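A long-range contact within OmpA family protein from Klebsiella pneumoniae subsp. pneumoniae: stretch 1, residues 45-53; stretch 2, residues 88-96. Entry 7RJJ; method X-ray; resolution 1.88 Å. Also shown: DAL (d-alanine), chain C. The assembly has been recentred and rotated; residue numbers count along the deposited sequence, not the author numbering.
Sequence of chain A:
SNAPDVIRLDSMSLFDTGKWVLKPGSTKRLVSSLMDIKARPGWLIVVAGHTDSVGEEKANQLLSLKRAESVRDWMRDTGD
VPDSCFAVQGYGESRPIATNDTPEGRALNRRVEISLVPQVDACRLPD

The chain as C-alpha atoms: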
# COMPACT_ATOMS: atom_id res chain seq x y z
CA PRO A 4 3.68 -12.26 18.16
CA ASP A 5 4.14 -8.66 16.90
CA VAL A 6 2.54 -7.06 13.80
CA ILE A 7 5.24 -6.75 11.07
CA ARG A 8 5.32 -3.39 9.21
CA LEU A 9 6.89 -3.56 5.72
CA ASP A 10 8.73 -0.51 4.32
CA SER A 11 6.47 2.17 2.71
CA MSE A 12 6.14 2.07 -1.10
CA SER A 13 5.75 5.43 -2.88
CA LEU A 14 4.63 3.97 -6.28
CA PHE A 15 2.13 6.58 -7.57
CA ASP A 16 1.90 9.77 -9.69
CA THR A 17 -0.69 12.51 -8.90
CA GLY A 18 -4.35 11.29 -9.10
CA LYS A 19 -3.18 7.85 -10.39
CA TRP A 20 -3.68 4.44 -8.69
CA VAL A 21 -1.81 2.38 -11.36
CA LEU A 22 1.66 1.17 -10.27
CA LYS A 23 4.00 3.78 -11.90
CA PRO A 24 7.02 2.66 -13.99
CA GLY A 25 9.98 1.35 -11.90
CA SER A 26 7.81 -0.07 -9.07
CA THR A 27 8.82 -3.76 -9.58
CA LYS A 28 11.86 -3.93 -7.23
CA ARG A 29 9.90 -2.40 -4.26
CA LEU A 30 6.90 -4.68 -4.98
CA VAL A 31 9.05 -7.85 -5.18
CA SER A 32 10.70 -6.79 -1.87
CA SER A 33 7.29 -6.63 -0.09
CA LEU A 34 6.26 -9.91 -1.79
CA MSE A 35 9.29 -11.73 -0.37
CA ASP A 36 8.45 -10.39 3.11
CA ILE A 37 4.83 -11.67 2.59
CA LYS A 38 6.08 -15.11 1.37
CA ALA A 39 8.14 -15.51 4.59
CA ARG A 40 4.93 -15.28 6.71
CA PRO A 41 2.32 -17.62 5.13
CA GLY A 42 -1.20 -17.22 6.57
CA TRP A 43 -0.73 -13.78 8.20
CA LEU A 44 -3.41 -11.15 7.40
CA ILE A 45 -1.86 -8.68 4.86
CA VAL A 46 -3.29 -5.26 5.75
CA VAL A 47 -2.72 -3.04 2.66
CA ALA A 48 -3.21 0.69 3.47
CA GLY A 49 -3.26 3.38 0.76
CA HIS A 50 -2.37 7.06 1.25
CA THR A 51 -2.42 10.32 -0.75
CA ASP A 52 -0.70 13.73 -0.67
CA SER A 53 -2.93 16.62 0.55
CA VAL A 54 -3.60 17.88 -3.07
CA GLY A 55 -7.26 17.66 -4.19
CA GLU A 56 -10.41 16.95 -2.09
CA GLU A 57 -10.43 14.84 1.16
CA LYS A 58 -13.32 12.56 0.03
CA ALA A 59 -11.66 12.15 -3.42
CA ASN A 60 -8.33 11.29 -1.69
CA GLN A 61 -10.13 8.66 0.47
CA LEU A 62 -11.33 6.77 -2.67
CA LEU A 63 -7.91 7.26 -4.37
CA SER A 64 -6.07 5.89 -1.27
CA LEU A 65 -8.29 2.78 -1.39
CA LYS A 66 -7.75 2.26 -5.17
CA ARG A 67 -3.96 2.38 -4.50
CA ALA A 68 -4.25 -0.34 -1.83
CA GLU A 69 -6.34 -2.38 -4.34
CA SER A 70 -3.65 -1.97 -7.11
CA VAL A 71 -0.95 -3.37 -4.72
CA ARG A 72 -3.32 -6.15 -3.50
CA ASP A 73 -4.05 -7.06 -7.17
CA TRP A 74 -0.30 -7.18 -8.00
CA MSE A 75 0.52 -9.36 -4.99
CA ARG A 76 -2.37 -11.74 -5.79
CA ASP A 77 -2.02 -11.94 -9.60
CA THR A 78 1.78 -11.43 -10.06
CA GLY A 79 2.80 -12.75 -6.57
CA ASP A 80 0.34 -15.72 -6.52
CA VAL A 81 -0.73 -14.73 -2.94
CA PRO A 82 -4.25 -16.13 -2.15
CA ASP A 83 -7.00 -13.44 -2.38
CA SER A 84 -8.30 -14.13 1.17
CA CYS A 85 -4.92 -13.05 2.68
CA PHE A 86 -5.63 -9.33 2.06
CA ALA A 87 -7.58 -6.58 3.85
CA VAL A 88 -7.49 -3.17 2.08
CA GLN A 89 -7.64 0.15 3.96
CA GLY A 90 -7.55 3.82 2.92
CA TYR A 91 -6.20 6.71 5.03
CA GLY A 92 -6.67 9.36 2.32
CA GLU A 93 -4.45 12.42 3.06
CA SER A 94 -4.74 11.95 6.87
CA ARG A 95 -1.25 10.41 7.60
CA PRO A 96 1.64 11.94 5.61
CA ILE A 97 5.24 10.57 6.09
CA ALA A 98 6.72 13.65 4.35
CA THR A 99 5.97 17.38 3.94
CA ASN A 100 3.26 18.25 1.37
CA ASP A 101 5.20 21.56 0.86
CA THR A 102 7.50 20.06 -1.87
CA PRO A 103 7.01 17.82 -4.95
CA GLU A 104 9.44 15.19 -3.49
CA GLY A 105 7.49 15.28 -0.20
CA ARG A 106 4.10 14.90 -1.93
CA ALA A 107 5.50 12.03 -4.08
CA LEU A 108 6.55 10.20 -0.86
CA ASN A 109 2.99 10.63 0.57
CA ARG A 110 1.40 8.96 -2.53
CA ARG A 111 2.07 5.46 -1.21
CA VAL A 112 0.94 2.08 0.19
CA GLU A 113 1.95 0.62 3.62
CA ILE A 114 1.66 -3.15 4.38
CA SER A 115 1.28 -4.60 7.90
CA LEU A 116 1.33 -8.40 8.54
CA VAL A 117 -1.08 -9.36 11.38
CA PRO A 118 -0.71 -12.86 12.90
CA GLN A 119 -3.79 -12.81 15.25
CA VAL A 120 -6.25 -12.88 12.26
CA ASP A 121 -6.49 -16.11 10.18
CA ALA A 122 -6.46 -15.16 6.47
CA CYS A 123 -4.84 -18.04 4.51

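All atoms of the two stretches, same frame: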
# COMPACT_ATOMS: atom_id res chain seq x y z
N ILE A 45 -2.67 -9.72 5.56
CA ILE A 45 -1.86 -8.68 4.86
C ILE A 45 -2.74 -7.43 4.83
O ILE A 45 -3.68 -7.38 4.01
CB ILE A 45 -1.44 -9.13 3.44
CG1 ILE A 45 -0.79 -10.52 3.45
CG2 ILE A 45 -0.54 -8.10 2.78
CD1 ILE A 45 -0.64 -11.11 2.08
N VAL A 46 -2.48 -6.50 5.74
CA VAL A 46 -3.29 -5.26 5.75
C VAL A 46 -2.61 -4.29 4.79
O VAL A 46 -1.46 -3.91 5.05
CB VAL A 46 -3.48 -4.68 7.16
CG1 VAL A 46 -4.15 -3.31 7.13
CG2 VAL A 46 -4.23 -5.64 8.07
N VAL A 47 -3.30 -3.93 3.71
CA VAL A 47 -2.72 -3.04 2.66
C VAL A 47 -3.40 -1.67 2.79
O VAL A 47 -4.61 -1.59 2.54
CB VAL A 47 -2.91 -3.65 1.26
CG1 VAL A 47 -2.15 -2.85 0.21
CG2 VAL A 47 -2.48 -5.11 1.21
N ALA A 48 -2.65 -0.66 3.21
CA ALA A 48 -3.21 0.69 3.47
C ALA A 48 -2.69 1.69 2.44
O ALA A 48 -1.44 1.81 2.28
CB ALA A 48 -2.86 1.12 4.87
N GLY A 49 -3.62 2.35 1.75
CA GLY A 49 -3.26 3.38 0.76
C GLY A 49 -3.27 4.77 1.37
O GLY A 49 -4.03 5.02 2.35
N HIS A 50 -2.49 5.67 0.76
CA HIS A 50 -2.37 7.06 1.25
C HIS A 50 -2.29 8.00 0.05
O HIS A 50 -2.03 7.53 -1.09
CB HIS A 50 -1.10 7.21 2.09
CG HIS A 50 -1.06 6.34 3.31
ND1 HIS A 50 -1.41 6.82 4.55
CD2 HIS A 50 -0.66 5.07 3.48
CE1 HIS A 50 -1.26 5.87 5.45
NE2 HIS A 50 -0.81 4.77 4.82
N THR A 51 -2.49 9.29 0.31
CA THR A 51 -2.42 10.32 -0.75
C THR A 51 -1.69 11.54 -0.21
O THR A 51 -1.46 11.60 1.01
CB THR A 51 -3.82 10.79 -1.18
OG1 THR A 51 -4.38 11.58 -0.13
CG2 THR A 51 -4.75 9.64 -1.49
N ASP A 52 -1.26 12.43 -1.11
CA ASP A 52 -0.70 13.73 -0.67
C ASP A 52 -1.93 14.59 -0.34
O ASP A 52 -3.07 14.09 -0.55
CB ASP A 52 0.26 14.32 -1.71
CG ASP A 52 -0.38 14.60 -3.06
OD1 ASP A 52 -1.60 14.82 -3.08
OD2 ASP A 52 0.36 14.57 -4.09
N SER A 53 -1.75 15.81 0.16
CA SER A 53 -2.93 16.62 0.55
C SER A 53 -3.51 17.41 -0.65
O SER A 53 -4.37 18.25 -0.41
CB SER A 53 -2.57 17.56 1.67
OG SER A 53 -1.57 18.45 1.24
N VAL A 88 -7.95 -4.49 2.61
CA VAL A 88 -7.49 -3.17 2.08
C VAL A 88 -8.13 -2.04 2.87
O VAL A 88 -9.32 -2.10 3.19
CB VAL A 88 -7.65 -3.02 0.55
CG1 VAL A 88 -6.85 -4.07 -0.21
CG2 VAL A 88 -9.08 -3.00 0.09
N GLN A 89 -7.32 -1.01 3.11
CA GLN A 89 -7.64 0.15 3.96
C GLN A 89 -7.22 1.43 3.25
O GLN A 89 -6.28 1.37 2.46
CB GLN A 89 -6.83 0.01 5.25
CG GLN A 89 -7.02 1.12 6.27
CD GLN A 89 -6.16 0.90 7.49
OE1 GLN A 89 -5.19 0.14 7.47
NE2 GLN A 89 -6.47 1.60 8.56
N GLY A 90 -7.95 2.52 3.49
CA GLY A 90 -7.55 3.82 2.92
C GLY A 90 -7.46 4.86 4.01
O GLY A 90 -8.36 4.88 4.85
N TYR A 91 -6.37 5.60 4.06
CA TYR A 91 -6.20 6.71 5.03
C TYR A 91 -6.37 8.06 4.33
O TYR A 91 -6.29 9.10 5.01
CB TYR A 91 -4.81 6.69 5.67
CG TYR A 91 -4.66 5.70 6.78
CD1 TYR A 91 -5.00 6.03 8.08
CD2 TYR A 91 -4.17 4.43 6.54
CE1 TYR A 91 -4.86 5.12 9.11
CE2 TYR A 91 -4.02 3.51 7.57
CZ TYR A 91 -4.35 3.87 8.86
OH TYR A 91 -4.20 2.96 9.87
N GLY A 92 -6.55 8.06 3.01
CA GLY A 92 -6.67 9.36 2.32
C GLY A 92 -5.42 10.20 2.55
O GLY A 92 -4.32 9.62 2.49
N GLU A 93 -5.60 11.49 2.84
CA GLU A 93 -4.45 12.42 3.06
C GLU A 93 -4.15 12.55 4.56
O GLU A 93 -3.27 13.35 4.92
CB GLU A 93 -4.82 13.80 2.53
CG GLU A 93 -5.98 14.43 3.31
CD GLU A 93 -6.65 15.63 2.67
OE1 GLU A 93 -6.66 15.72 1.42
OE2 GLU A 93 -7.15 16.48 3.42
N SER A 94 -4.83 11.77 5.39
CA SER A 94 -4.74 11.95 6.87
C SER A 94 -3.37 11.63 7.48
O SER A 94 -3.10 12.24 8.53
CB SER A 94 -5.82 11.14 7.55
OG SER A 94 -5.63 9.76 7.33
N ARG A 95 -2.53 10.76 6.89
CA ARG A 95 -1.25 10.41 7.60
C ARG A 95 -0.00 10.51 6.74
O ARG A 95 0.67 9.52 6.47
CB ARG A 95 -1.32 9.00 8.18
CG ARG A 95 -2.36 8.90 9.27
CD ARG A 95 -2.17 7.66 10.07
NE ARG A 95 -3.25 7.61 11.03
CZ ARG A 95 -3.45 6.61 11.87
NH1 ARG A 95 -2.63 5.57 11.86
NH2 ARG A 95 -4.47 6.67 12.70
N PRO A 96 0.42 11.74 6.39
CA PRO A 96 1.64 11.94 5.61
C PRO A 96 2.91 11.45 6.34
O PRO A 96 2.92 11.44 7.58
CB PRO A 96 1.67 13.46 5.41
CG PRO A 96 0.86 14.02 6.56
CD PRO A 96 -0.24 13.01 6.77
N DAL C . -3.85 14.04 -3.65
CA DAL C . -3.28 13.70 -4.99
CB DAL C . -4.36 13.77 -6.04
C DAL C . -2.62 12.32 -4.94
O DAL C . -2.35 11.72 -5.98
OXT DAL C . -2.31 11.78 -3.88
O HOH W 1 -2.54 9.51 4.58
O HOH W 2 -0.89 13.79 2.83

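Two segments distant in sequence can be fastened by a short parallel β ladder that hands over to turn and water contacts where the strands run out, and stretches 45-53 and 88-96 illustrate the principle. The ladder pairs V47 with V88, A48 with Q89 and G49 with G90. In parallel pairing, one residue can bond through both its amide and its carbonyl to two residues of the neighbour: Q89 N donates to V47 O (2.8 Å), and G49 N donates to Q89 O (2.9 Å). Y91 N then reaches G49 O at 3.0 Å in a nearly linear bond. CA-H...O contacts from V88 CA to V47 O and from A48 CA to Q89 O, both 3.3 Å, reinforce the same carbonyls.

Beyond the ladder, a type II' turn from Y91 to S94 redirects the chain, with S94 N bonded to Y91 O (3.1 Å). Its second residue, G92, has a positive phi that favours glycine, and G92 O accepts from T51 N (2.9 Å). Water 1 donates to G92 O (2.7 Å), accepts from R95 N (2.6 Å) and hydrogen-bonds H50 ND1 (2.9 Å), tying the imidazole to the turn. A second water donates to T51 O (2.9 Å) and E93 O (3.2 Å).

Packing completes the contact, which buries 586 Å² in total. H50 and Y91 lie with ring planes 2° apart but slid sideways, their centroids 5.0 Å apart, so they barely overlap. The small methyl of A48 fits at the tyrosine edge, CB to Y91 CE2 being 3.8 Å, on the sheet face shared with Q89. On the face of V47 and V88, V47 CB meets V88 CG1 at 4.2 Å, as suits branched apolar residues. Farther out, the E93 side chain lies along the loop, its CB 3.6 Å from D52 O.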